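Local coordinates for protein aminopentol aminotransferase (Sphingopyxis macrogoltabida, PDB 6HBS) that transfers the amino group of aminopentol, the hydrolysed form of fumonisin B1, to pyruvate with the help of pyridoxal 5'-phosphate, yielding a 2-keto product and L-alanine, at residues R40-A45 / L67-S72; A121-M126 / G147-N152; I138-G143 / A191-P196; H332-K337 / I347-D352; I357-A362 / V372-N377. All coordinates share one frame; numbering follows the deposited sequence. Where two conformers were deposited one is given.

Followed from the N terminus, interaction 1 comes first: it closes a loop of 21 residues, carrying strands 46-49 and 54-57, between the edge of a small sheet and the approach to helix 72-82. Interactions 2 and 3 then cross, because segment 138-143 lies between the two segments of interaction 2 and segment 147-152 between those of interaction 3. The two touch, with Met126 on Ile138 and Thr122 on Phe193, tying helix 118-133 to the central seven-stranded sheet. Interactions 4 and 5 follow in series. The first closes a hairpin and the second a helix-to-loop return, and they meet where Asp352 bonds to the start of segment 357-362 and Phe349 packs on Trp361.

Interaction 1 of 5, residues R40-A45 / L67-S72; sequences RRALGA and LGYRQS
Gly44 and Tyr69 hold each other through a pair of main-chain hydrogen bonds, a compact example of how a strand end can be tied to a loop. Gly44 N gives its hydrogen to Tyr69 O at 3.1 Å, and Tyr69 N returns one to Gly44 O at 2.9 Å. Gly44 O has further company, with Gly68 CA at 3.3 Å in a CA-H...O contact and a hydrogen bond from the side chain of Asn65. This is a single antiparallel bridge just past strand 39-43, pairing Gly44 with a residue of the type II beta turn from Gly68 to Gln71, which leads into helix 72-82. A water lies 2.7 Å from Ala42 O and accepts from Arg70 NH1 at 2.9 Å. With its CG anti to the carbonyl carbon (chi1 -67°), Tyr69 brings its ring against Ala42, whose CB sits over one face, 3.6 Å from the centroid of the Tyr69 ring, in a CH-pi contact. The phenol OH reaches Asp57 by a hydrogen bond and, more weakly, Thr89 of the second subunit, whose Met88 packs on Ala42.

Interaction 2 of 5, residues A121-M126 / G147-N152; sequences ATSTAM and GASPWN
Trp151 meets Met126 face-on and Ser123 edge-on, so that two residues of one helix address the same indole in different ways. The sulfur of Met126 stands over the five-membered ring of Trp151, 3.5 Å from its centroid and 14° off the normal, a Met-aromatic contact. A bend at chi3 (83°) brings CE back over the same ring, with a CH-pi distance of 3.8 Å from Met126 CE to its centroid. On the other face lies the amide of Asn152, its ND2 set toward the rim, which leaves the indole sandwiched between a thioether and an amide. In the conformer of Ser123 described, one of two deposited, Trp151 NE1 donates to Ser123 OG at 2.9 Å, the oxygen only 5° out of the ring plane, a bond that would help to fix the rotation of the ring. Beyond the indole edge a water collects polar groups from both segments, donating to Thr122 OG1 at 3.0 Å, accepting from Asn152 ND2 at 3.0 Å and lying 2.7 Å from Ser149 OG. Thr122 OG1 is also hydrogen-bonded to His146 O. Gly147 touches the cofactor, and His146, Gly118 and Ser119 line the same pocket, so the indole cluster behind them is probably second shell to the pyridoxal phosphate site of a class-III aminotransferase.

Interaction 3 of 5, residues I138-G143 / A191-P196; sequences ILCAKG and AVFATP
Leu139 sits between Ala191 and Phe193 of the neighbouring strand, and its two backbone bonds register strands 137-141 and 189-194 side by side within the seven-stranded mixed sheet of the large domain of a fold-type I PLP enzyme. The strands are parallel, their segment axes 20° apart. Leu139 N donates to Ala191 O at 2.8 Å, and Phe193 N to Leu139 O at 2.9 Å.

The side chain of Phe193 illustrates how a sheet residue links strand to helix. Its CB meets Leu139 O and lies 4.0 Å from Cys140 SG, on the flank of the adjoining strand. Chi1 (-79°) puts CG anti to the carbonyl carbon, and the ring beyond it passes Ile138 obliquely: CD1 and CE1 both meet Ile138 CG2, with CD1 at 3.7 Å. At the tip, CZ comes within 3.5 Å of Thr122 O on helix 118-133, and His146 meets the ring edge-to-face. Ile138 reaches the other way with CD1, 3.9 Å from Ala191 CB. Leu139 and Val192 point to the opposite side of the sheet, where Phe182 of helix 175-184 covers them. Past Phe193 the direct pairing gives way to a water, which accepts from Ala141 N at 3.0 Å and donates to Phe193 O at 2.7 Å.

Interaction 4 of 5, residues H332-K337 / I347-D352; sequences HGLELK and IFFADD
Leu336 lays its CD2 methyl over the centre of the Phe349 ring, 3.7 Å from the centroid and 9° off the normal, a clear instance of a CH-pi contact between neighbouring strands. The two side chains run side by side in the same direction, although they set out divergently from a non-hydrogen-bonded antiparallel pair. Leu334 CB comes to the ring's edge, 4.1 Å from Phe349 CE2. An alanine in place of Phe349 would probably open a gap beneath Leu336 CD2 and leave Leu334 without its aromatic neighbour.

Backbone bonds hold this first shell. Lys337 N donates to Phe348 O at 2.8 Å, and Phe348 N answers to Lys337 O at 3.1 Å. Beyond the strand end Ala350 N reaches Glu335 O at 2.9 Å. A water donates to that same Glu335 O and, at 2.6 Å, to Ala350 O. Glu335 CG is anti to the backbone N (chi1 -163°), and the extended chain lies along Ala350 CB, with Glu335 OE1 at 3.5 Å. Lys337 NZ forms a salt bridge with Asp204.

Outward, the hairpin of strands 336-339 and 346-349 rests on Leu325 of helix 310-332 through Leu336 and Ile347; Leu334, just before it, packs on Val403 of helix 386-405, and Phe349 meets Trp361 of helix 356-367 edge-to-face.

Interaction 5 of 5, residues I357-A362 / V372-N377; sequences IGYAWA and VHPYHN
Val372 and Ala362 share a water that joins helix to loop: Val372 N donates to it at 2.8 Å, and the water lies 2.9 Å from Ala362 O. No direct hydrogen bond crosses between the segments, and the rest of the contact shows how apolar shape can do the joining. Pro374 lies over one face of the Tyr359 ring, its CG 4.0 Å from the centroid in a CH-pi contact, while its CB approaches Tyr359 CD1 to 3.5 Å. The two side chains cross at about a right angle. Pro374 CD turns to Ala362 CB at 3.8 Å, and Pro374 CB also rests against Gly358 O. Further along, Val372 CG2 lies between its backbone N and carbonyl carbon, from where it touches Trp361 CZ3 at 4.0 Å.

Tyr359 OH is hydrogen-bonded to Leu30 O and lies 3.1 Å from Tyr375 CD2. An alanine at Tyr359 would probably leave Leu30 O without this partner and the proline ring without its aromatic cover. Tyr375 is itself held from within the loop, its N donating to His373 ND1 at 3.1 Å while His373 CE1 stands over its phenol ring. Helix 356-367 leads to strand 370-371, which lies parallel to strand 54-57 at the edge of the small sheet, and the loop after it packs back on the helix, in the class-III aminotransferase fold.

Interaction 1 of 5, residues R40-A45 / L67-S72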
# COMPACT_ATOMS: atom_id res chain seq x y z
N ARG A 40 6.08 22.20 1.25
CA ARG A 40 7.54 22.14 1.10
C ARG A 40 8.18 21.38 2.27
O ARG A 40 9.15 20.63 2.09
CB ARG A 40 8.15 23.53 0.90
CG ARG A 40 9.53 23.46 0.24
CD ARG A 40 10.23 24.80 0.09
NE ARG A 40 10.79 25.22 1.37
CZ ARG A 40 11.96 24.82 1.87
NH1 ARG A 40 12.71 23.98 1.18
NH2 ARG A 40 12.37 25.28 3.04
N ARG A 41 7.71 21.60 3.48
CA ARG A 41 8.37 21.00 4.62
C ARG A 41 7.42 20.97 5.82
O ARG A 41 6.37 21.59 5.80
CB ARG A 41 9.69 21.71 4.97
CG ARG A 41 9.54 23.19 5.31
CD ARG A 41 10.83 23.80 5.80
NE ARG A 41 10.64 25.24 5.91
CZ ARG A 41 10.79 25.97 7.02
NH1 ARG A 41 11.06 25.37 8.17
NH2 ARG A 41 10.73 27.29 6.95
N ALA A 42 7.83 20.19 6.83
CA ALA A 42 7.03 20.00 8.03
C ALA A 42 7.95 19.76 9.20
O ALA A 42 9.04 19.19 9.03
CB ALA A 42 6.06 18.84 7.85
N LEU A 43 7.49 20.16 10.41
CA LEU A 43 8.21 19.97 11.63
C LEU A 43 7.30 20.20 12.84
O LEU A 43 6.59 21.22 12.92
CB LEU A 43 9.39 20.95 11.68
CG LEU A 43 10.30 20.84 12.91
CD1 LEU A 43 11.07 19.53 12.88
CD2 LEU A 43 11.27 22.03 13.02
N GLY A 44 7.35 19.27 13.79
CA GLY A 44 6.56 19.38 15.00
C GLY A 44 5.08 19.34 14.68
O GLY A 44 4.62 18.32 14.18
N ALA A 45 4.36 20.44 14.95
CA ALA A 45 2.94 20.55 14.65
C ALA A 45 2.70 21.54 13.50
O ALA A 45 1.60 22.01 13.33
CB ALA A 45 2.18 20.98 15.89
N LEU A 67 3.14 12.19 16.85
CA LEU A 67 4.14 12.60 17.86
C LEU A 67 4.94 13.82 17.41
O LEU A 67 5.83 14.29 18.16
CB LEU A 67 5.06 11.41 18.13
CG LEU A 67 4.38 10.20 18.75
CD1 LEU A 67 5.35 9.04 18.93
CD2 LEU A 67 3.75 10.56 20.09
N GLY A 68 4.63 14.35 16.22
CA GLY A 68 5.37 15.45 15.64
C GLY A 68 6.17 15.07 14.42
O GLY A 68 6.82 14.00 14.36
N TYR A 69 6.11 15.93 13.41
CA TYR A 69 6.85 15.71 12.21
C TYR A 69 8.35 15.71 12.50
O TYR A 69 8.86 16.66 13.12
CB TYR A 69 6.54 16.79 11.19
CG TYR A 69 5.15 16.81 10.62
CD1 TYR A 69 4.70 15.85 9.73
CD2 TYR A 69 4.29 17.87 10.91
CE1 TYR A 69 3.45 15.94 9.13
CE2 TYR A 69 3.05 17.97 10.32
CZ TYR A 69 2.62 17.01 9.42
OH TYR A 69 1.38 17.13 8.84
N ARG A 70 9.04 14.66 12.01
CA ARG A 70 10.50 14.49 12.12
C ARG A 70 10.88 14.36 13.59
O ARG A 70 11.93 14.87 14.00
CB ARG A 70 11.29 15.63 11.46
CG ARG A 70 11.12 15.70 9.95
CD ARG A 70 11.84 16.89 9.35
NE ARG A 70 13.27 16.80 9.67
CZ ARG A 70 14.06 17.81 10.02
NH1 ARG A 70 13.60 19.05 10.04
NH2 ARG A 70 15.32 17.58 10.31
N GLN A 71 10.05 13.66 14.36
CA GLN A 71 10.32 13.43 15.74
C GLN A 71 11.66 12.69 15.88
O GLN A 71 11.90 11.67 15.24
CB GLN A 71 9.19 12.64 16.38
CG GLN A 71 9.08 12.81 17.89
CD GLN A 71 9.91 11.81 18.66
OE1 GLN A 71 10.58 10.94 18.09
NE2 GLN A 71 9.88 11.93 19.98
N SER A 72 12.56 13.22 16.72
CA SER A 72 13.96 12.92 16.57
C SER A 72 14.28 11.47 16.97
O SER A 72 15.14 10.84 16.34
CB SER A 72 14.77 13.94 17.36
OG SER A 72 14.64 13.62 18.73
O HOH W 1 11.47 20.05 8.33

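Interaction 2 of 5, residues A121-M126 / G147-N152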
# COMPACT_ATOMS: atom_id res chain seq x y z
N ALA A 121 -5.44 -3.72 5.27
CA ALA A 121 -5.80 -4.39 6.52
C ALA A 121 -7.31 -4.67 6.55
O ALA A 121 -7.72 -5.71 6.96
CB ALA A 121 -5.37 -3.60 7.73
N THR A 122 -8.14 -3.72 6.10
CA THR A 122 -9.60 -3.95 6.16
C THR A 122 -10.03 -5.00 5.14
O THR A 122 -10.89 -5.83 5.44
CB THR A 122 -10.38 -2.64 6.03
OG1 THR A 122 -10.10 -2.05 4.76
CG2 THR A 122 -10.09 -1.68 7.16
N SER A 123 -9.42 -4.98 3.95
CA SER A 123 -9.68 -5.96 2.90
C SER A 123 -9.25 -7.36 3.35
O SER A 123 -9.97 -8.32 3.13
CB SER A 123 -9.02 -5.56 1.63
OG SER A 123 -9.75 -4.52 1.00
N THR A 124 -8.08 -7.44 4.01
CA THR A 124 -7.57 -8.68 4.56
C THR A 124 -8.56 -9.21 5.61
O THR A 124 -8.86 -10.42 5.62
CB THR A 124 -6.14 -8.56 5.11
OG1 THR A 124 -5.26 -8.11 4.07
CG2 THR A 124 -5.64 -9.88 5.65
N ALA A 125 -9.06 -8.32 6.49
CA ALA A 125 -10.02 -8.72 7.52
C ALA A 125 -11.28 -9.31 6.88
O ALA A 125 -11.82 -10.32 7.35
CB ALA A 125 -10.34 -7.55 8.42
N MET A 126 -11.74 -8.69 5.79
CA MET A 126 -12.98 -9.10 5.06
C MET A 126 -12.80 -10.53 4.51
O MET A 126 -13.65 -11.41 4.74
CB MET A 126 -13.28 -8.13 3.93
CG MET A 126 -14.37 -8.60 3.00
SD MET A 126 -14.63 -7.42 1.70
CE MET A 126 -13.33 -7.90 0.57
N GLY A 147 -11.94 2.36 3.61
CA GLY A 147 -10.89 2.35 2.59
C GLY A 147 -11.48 2.72 1.24
O GLY A 147 -12.65 3.14 1.16
N ALA A 148 -10.68 2.57 0.18
CA ALA A 148 -11.13 2.95 -1.13
C ALA A 148 -10.97 1.78 -2.12
O ALA A 148 -10.62 2.00 -3.29
CB ALA A 148 -10.40 4.19 -1.58
N SER A 149 -11.24 0.57 -1.64
CA SER A 149 -11.29 -0.65 -2.48
C SER A 149 -12.65 -0.74 -3.20
O SER A 149 -13.63 -0.09 -2.83
CB SER A 149 -11.01 -1.90 -1.65
OG SER A 149 -9.81 -1.77 -0.90
N PRO A 150 -12.80 -1.58 -4.26
CA PRO A 150 -14.09 -1.70 -4.93
C PRO A 150 -15.22 -2.04 -3.94
O PRO A 150 -16.35 -1.55 -4.13
CB PRO A 150 -13.85 -2.78 -6.00
CG PRO A 150 -12.35 -2.66 -6.29
CD PRO A 150 -11.72 -2.34 -4.94
N TRP A 151 -14.95 -2.84 -2.90
CA TRP A 151 -16.04 -3.25 -1.97
C TRP A 151 -16.53 -2.11 -1.08
O TRP A 151 -17.62 -2.24 -0.51
CB TRP A 151 -15.68 -4.47 -1.10
CG TRP A 151 -14.65 -4.29 -0.03
CD1 TRP A 151 -13.29 -4.36 -0.19
CD2 TRP A 151 -14.87 -4.07 1.38
NE1 TRP A 151 -12.65 -4.19 1.01
CE2 TRP A 151 -13.59 -4.02 2.00
CE3 TRP A 151 -16.00 -3.92 2.19
CZ2 TRP A 151 -13.42 -3.82 3.37
CZ3 TRP A 151 -15.83 -3.75 3.56
CH2 TRP A 151 -14.56 -3.68 4.14
N ASN A 152 -15.74 -1.05 -0.90
CA ASN A 152 -16.10 -0.08 0.14
C ASN A 152 -15.88 1.39 -0.27
O ASN A 152 -16.24 2.25 0.50
CB ASN A 152 -15.37 -0.38 1.47
CG ASN A 152 -13.85 -0.35 1.35
OD1 ASN A 152 -13.31 0.02 0.30
ND2 ASN A 152 -13.16 -0.79 2.40
O HOH W 2 -10.40 -1.68 1.76

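Interaction 3 of 5, residues I138-G143 / A191-P196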
# COMPACT_ATOMS: atom_id res chain seq x y z
N ILE A 138 -20.82 -9.40 4.79
CA ILE A 138 -20.05 -8.46 5.62
C ILE A 138 -20.98 -7.30 6.01
O ILE A 138 -21.55 -6.66 5.15
CB ILE A 138 -18.81 -7.97 4.86
CG1 ILE A 138 -17.88 -9.14 4.52
CG2 ILE A 138 -18.10 -6.88 5.63
CD1 ILE A 138 -17.13 -9.72 5.69
N LEU A 139 -21.13 -7.06 7.32
CA LEU A 139 -22.00 -5.95 7.77
C LEU A 139 -21.16 -4.70 8.04
O LEU A 139 -20.26 -4.74 8.89
CB LEU A 139 -22.74 -6.38 9.04
CG LEU A 139 -23.73 -7.54 8.86
CD1 LEU A 139 -24.47 -7.83 10.16
CD2 LEU A 139 -24.67 -7.28 7.70
N CYS A 140 -21.52 -3.59 7.40
CA CYS A 140 -20.86 -2.29 7.64
C CYS A 140 -21.94 -1.25 7.94
O CYS A 140 -23.11 -1.42 7.57
CB CYS A 140 -20.03 -1.86 6.43
SG CYS A 140 -18.72 -3.05 6.04
N ALA A 141 -21.56 -0.20 8.67
CA ALA A 141 -22.43 0.93 8.95
C ALA A 141 -22.60 1.76 7.68
O ALA A 141 -21.61 1.99 6.97
CB ALA A 141 -21.81 1.76 10.06
N LYS A 142 -23.83 2.22 7.40
CA LYS A 142 -24.09 3.14 6.31
C LYS A 142 -23.18 4.36 6.44
O LYS A 142 -23.09 4.96 7.52
CB LYS A 142 -25.52 3.70 6.34
CG LYS A 142 -26.61 2.72 5.97
CD LYS A 142 -28.03 3.24 6.24
CE LYS A 142 -29.08 2.16 6.09
NZ LYS A 142 -29.09 1.24 7.26
N GLY A 143 -22.48 4.69 5.36
CA GLY A 143 -21.58 5.85 5.26
C GLY A 143 -20.25 5.67 5.98
O GLY A 143 -19.49 6.61 6.05
N ALA A 191 -18.78 -11.26 9.15
CA ALA A 191 -18.22 -10.27 10.05
C ALA A 191 -19.10 -9.02 10.16
O ALA A 191 -19.88 -8.71 9.25
CB ALA A 191 -16.86 -9.88 9.55
N VAL A 192 -18.89 -8.31 11.27
CA VAL A 192 -19.34 -6.94 11.52
C VAL A 192 -18.10 -6.03 11.59
O VAL A 192 -17.21 -6.25 12.43
CB VAL A 192 -20.07 -6.84 12.88
CG1 VAL A 192 -20.33 -5.39 13.27
CG2 VAL A 192 -21.36 -7.63 12.91
N PHE A 193 -18.07 -5.02 10.74
CA PHE A 193 -17.08 -3.96 10.81
C PHE A 193 -17.71 -2.78 11.54
O PHE A 193 -18.85 -2.37 11.19
CB PHE A 193 -16.65 -3.49 9.42
CG PHE A 193 -15.65 -4.36 8.71
CD1 PHE A 193 -15.96 -5.65 8.33
CD2 PHE A 193 -14.37 -3.88 8.42
CE1 PHE A 193 -15.04 -6.44 7.66
CE2 PHE A 193 -13.45 -4.67 7.76
CZ PHE A 193 -13.78 -5.95 7.38
N ALA A 194 -16.96 -2.24 12.51
CA ALA A 194 -17.31 -1.00 13.21
C ALA A 194 -16.05 -0.14 13.39
O ALA A 194 -15.05 -0.62 13.85
CB ALA A 194 -17.90 -1.37 14.55
N THR A 195 -16.15 1.16 13.05
CA THR A 195 -15.23 2.17 13.54
C THR A 195 -15.56 2.42 15.01
O THR A 195 -16.68 2.19 15.46
CB THR A 195 -15.28 3.46 12.71
OG1 THR A 195 -16.56 4.10 12.78
CG2 THR A 195 -14.92 3.20 11.28
N PRO A 196 -14.59 2.82 15.84
CA PRO A 196 -14.81 2.88 17.28
C PRO A 196 -15.64 4.10 17.72
O PRO A 196 -16.16 4.08 18.82
CB PRO A 196 -13.41 2.92 17.89
CG PRO A 196 -12.52 3.44 16.78
CD PRO A 196 -13.18 3.10 15.47
O HOH W 3 -18.76 -0.12 9.69

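Interaction 4 of 5, residues H332-K337 / I347-D352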
# COMPACT_ATOMS: atom_id res chain seq x y z
N HIS A 332 -18.85 35.91 20.00
CA HIS A 332 -19.11 36.42 18.66
C HIS A 332 -20.54 36.10 18.18
O HIS A 332 -20.93 36.54 17.10
CB HIS A 332 -18.10 35.82 17.68
CG HIS A 332 -16.75 36.45 17.71
ND1 HIS A 332 -15.70 35.87 18.39
CD2 HIS A 332 -16.27 37.55 17.11
CE1 HIS A 332 -14.62 36.61 18.22
NE2 HIS A 332 -14.95 37.65 17.44
N GLY A 333 -21.29 35.30 18.96
CA GLY A 333 -22.68 34.94 18.65
C GLY A 333 -22.80 34.01 17.45
O GLY A 333 -23.76 34.10 16.70
N LEU A 334 -21.81 33.12 17.26
CA LEU A 334 -21.81 32.16 16.17
C LEU A 334 -21.66 30.76 16.76
O LEU A 334 -20.54 30.33 17.00
CB LEU A 334 -20.63 32.44 15.23
CG LEU A 334 -20.82 33.53 14.18
CD1 LEU A 334 -19.49 33.81 13.48
CD2 LEU A 334 -21.88 33.16 13.16
N GLU A 335 -22.77 30.05 16.93
CA GLU A 335 -22.79 28.74 17.62
C GLU A 335 -22.04 27.65 16.83
O GLU A 335 -22.26 27.47 15.62
CB GLU A 335 -24.23 28.28 17.85
CG GLU A 335 -24.33 27.19 18.89
CD GLU A 335 -25.71 26.57 19.00
OE1 GLU A 335 -26.60 27.03 18.26
OE2 GLU A 335 -25.89 25.62 19.80
N LEU A 336 -21.19 26.91 17.54
CA LEU A 336 -20.44 25.76 16.97
C LEU A 336 -21.10 24.43 17.36
O LEU A 336 -21.75 24.35 18.36
CB LEU A 336 -19.03 25.74 17.54
CG LEU A 336 -18.13 26.90 17.13
CD1 LEU A 336 -16.75 26.74 17.76
CD2 LEU A 336 -18.04 26.98 15.62
N LYS A 337 -20.82 23.39 16.58
CA LYS A 337 -20.99 22.00 17.00
C LYS A 337 -19.59 21.36 16.99
O LYS A 337 -19.07 21.02 15.92
CB LYS A 337 -21.93 21.25 16.05
CG LYS A 337 -23.34 21.82 15.93
CD LYS A 337 -24.25 21.04 14.98
CE LYS A 337 -23.83 21.14 13.52
NZ LYS A 337 -24.51 20.13 12.66
N ILE A 347 -15.47 20.21 13.86
CA ILE A 347 -15.81 21.57 14.29
C ILE A 347 -16.62 22.21 13.16
O ILE A 347 -16.07 22.69 12.19
CB ILE A 347 -14.54 22.37 14.66
CG1 ILE A 347 -13.74 21.67 15.77
CG2 ILE A 347 -14.93 23.79 15.06
CD1 ILE A 347 -12.39 22.33 16.09
N PHE A 348 -17.94 22.13 13.29
CA PHE A 348 -18.87 22.70 12.38
C PHE A 348 -19.60 23.89 13.03
O PHE A 348 -19.52 24.10 14.25
CB PHE A 348 -19.93 21.65 12.01
CG PHE A 348 -19.49 20.50 11.14
CD1 PHE A 348 -18.22 20.42 10.59
CD2 PHE A 348 -20.39 19.48 10.84
CE1 PHE A 348 -17.84 19.34 9.80
CE2 PHE A 348 -20.01 18.39 10.06
CZ PHE A 348 -18.74 18.34 9.53
N PHE A 349 -20.32 24.65 12.20
CA PHE A 349 -21.23 25.70 12.66
C PHE A 349 -22.67 25.17 12.74
O PHE A 349 -23.16 24.48 11.84
CB PHE A 349 -21.10 26.91 11.74
CG PHE A 349 -19.85 27.70 12.00
CD1 PHE A 349 -18.62 27.28 11.52
CD2 PHE A 349 -19.90 28.88 12.72
CE1 PHE A 349 -17.46 27.98 11.78
CE2 PHE A 349 -18.74 29.59 12.98
CZ PHE A 349 -17.52 29.14 12.52
N ALA A 350 -23.39 25.52 13.82
CA ALA A 350 -24.84 25.25 13.88
C ALA A 350 -25.53 26.04 12.75
O ALA A 350 -25.06 27.09 12.40
CB ALA A 350 -25.40 25.61 15.24
N ASP A 351 -26.58 25.48 12.16
CA ASP A 351 -27.45 26.18 11.16
C ASP A 351 -26.63 26.63 9.94
O ASP A 351 -26.80 27.77 9.46
CB ASP A 351 -28.14 27.41 11.77
CG ASP A 351 -28.88 27.08 13.05
OD1 ASP A 351 -29.66 26.12 13.02
OD2 ASP A 351 -28.63 27.77 14.07
N ASP A 352 -25.77 25.73 9.45
CA ASP A 352 -24.86 26.02 8.30
C ASP A 352 -24.99 24.89 7.28
O ASP A 352 -24.02 24.25 6.89
CB ASP A 352 -23.44 26.23 8.84
CG ASP A 352 -22.41 26.56 7.79
OD1 ASP A 352 -22.77 27.17 6.79
OD2 ASP A 352 -21.22 26.21 8.01
O HOH W 4 -23.71 28.96 13.70

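Interaction 5 of 5, residues I357-A362 / V372-N377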
# COMPACT_ATOMS: atom_id res chain seq x y z
N ILE A 357 -20.63 29.03 6.04
CA ILE A 357 -20.03 29.69 7.21
C ILE A 357 -18.72 28.99 7.60
O ILE A 357 -17.71 29.64 7.84
CB ILE A 357 -20.97 29.74 8.42
CG1 ILE A 357 -22.32 30.38 8.09
CG2 ILE A 357 -20.28 30.47 9.57
CD1 ILE A 357 -23.30 30.36 9.26
N GLY A 358 -18.78 27.65 7.71
CA GLY A 358 -17.65 26.83 8.07
C GLY A 358 -16.49 26.99 7.11
O GLY A 358 -15.33 27.02 7.54
N TYR A 359 -16.81 27.05 5.81
CA TYR A 359 -15.84 27.21 4.75
C TYR A 359 -15.13 28.54 4.94
O TYR A 359 -13.87 28.64 4.92
CB TYR A 359 -16.50 27.04 3.38
CG TYR A 359 -16.50 25.62 2.87
CD1 TYR A 359 -16.86 24.55 3.68
CD2 TYR A 359 -16.07 25.33 1.58
CE1 TYR A 359 -16.86 23.25 3.20
CE2 TYR A 359 -16.02 24.03 1.10
CZ TYR A 359 -16.44 22.98 1.90
OH TYR A 359 -16.37 21.70 1.44
N ALA A 360 -15.94 29.58 5.17
CA ALA A 360 -15.39 30.94 5.24
C ALA A 360 -14.48 31.07 6.48
O ALA A 360 -13.39 31.66 6.41
CB ALA A 360 -16.53 31.95 5.25
N TRP A 361 -14.89 30.46 7.59
CA TRP A 361 -14.16 30.51 8.85
C TRP A 361 -12.83 29.76 8.71
O TRP A 361 -11.82 30.25 9.13
CB TRP A 361 -15.02 29.90 9.97
CG TRP A 361 -14.37 29.93 11.31
CD1 TRP A 361 -14.23 31.02 12.13
CD2 TRP A 361 -13.79 28.82 12.01
NE1 TRP A 361 -13.58 30.66 13.28
CE2 TRP A 361 -13.29 29.31 13.23
CE3 TRP A 361 -13.61 27.46 11.70
CZ2 TRP A 361 -12.67 28.48 14.17
CZ3 TRP A 361 -13.01 26.64 12.63
CH2 TRP A 361 -12.51 27.16 13.83
N ALA A 362 -12.88 28.56 8.11
CA ALA A 362 -11.67 27.76 7.92
C ALA A 362 -10.69 28.53 7.05
O ALA A 362 -9.51 28.57 7.34
CB ALA A 362 -12.03 26.39 7.33
N VAL A 372 -7.21 24.36 9.67
CA VAL A 372 -8.34 23.62 10.18
C VAL A 372 -9.26 23.27 8.99
O VAL A 372 -9.18 23.87 7.92
CB VAL A 372 -9.12 24.42 11.24
CG1 VAL A 372 -8.35 24.54 12.53
CG2 VAL A 372 -9.56 25.78 10.71
N HIS A 373 -10.14 22.29 9.20
CA HIS A 373 -10.85 21.66 8.11
C HIS A 373 -12.34 21.82 8.31
O HIS A 373 -12.85 21.49 9.37
CB HIS A 373 -10.45 20.19 7.98
CG HIS A 373 -10.72 19.61 6.63
ND1 HIS A 373 -11.99 19.52 6.09
CD2 HIS A 373 -9.90 19.01 5.75
CE1 HIS A 373 -11.92 18.97 4.90
NE2 HIS A 373 -10.64 18.64 4.66
N PRO A 374 -13.08 22.33 7.30
CA PRO A 374 -14.52 22.55 7.44
C PRO A 374 -15.44 21.33 7.24
O PRO A 374 -16.63 21.48 7.55
CB PRO A 374 -14.80 23.57 6.33
CG PRO A 374 -13.84 23.21 5.26
CD PRO A 374 -12.58 22.85 6.01
N TYR A 375 -14.92 20.17 6.76
CA TYR A 375 -15.83 18.99 6.58
C TYR A 375 -15.26 17.66 7.10
O TYR A 375 -16.02 16.70 7.26
CB TYR A 375 -16.36 18.94 5.14
CG TYR A 375 -15.39 18.57 4.06
CD1 TYR A 375 -14.89 17.27 3.95
CD2 TYR A 375 -14.97 19.50 3.12
CE1 TYR A 375 -14.00 16.90 2.94
CE2 TYR A 375 -14.07 19.15 2.12
CZ TYR A 375 -13.60 17.85 2.02
OH TYR A 375 -12.71 17.51 1.05
N HIS A 376 -13.96 17.59 7.41
CA HIS A 376 -13.29 16.37 7.83
C HIS A 376 -12.80 16.56 9.26
O HIS A 376 -12.31 17.65 9.61
CB HIS A 376 -12.12 16.04 6.90
CG HIS A 376 -11.48 14.69 7.08
ND1 HIS A 376 -10.73 14.36 8.20
CD2 HIS A 376 -11.43 13.61 6.25
CE1 HIS A 376 -10.27 13.12 8.08
NE2 HIS A 376 -10.69 12.63 6.87
N ASN A 377 -12.85 15.50 10.06
CA ASN A 377 -12.38 15.63 11.42
C ASN A 377 -10.89 15.96 11.42
O ASN A 377 -10.15 15.61 10.49
CB ASN A 377 -12.62 14.40 12.30
CG ASN A 377 -11.73 13.23 11.95
OD1 ASN A 377 -12.07 12.45 11.07
ND2 ASN A 377 -10.59 13.10 12.62
O HOH W 5 -7.47 26.66 8.03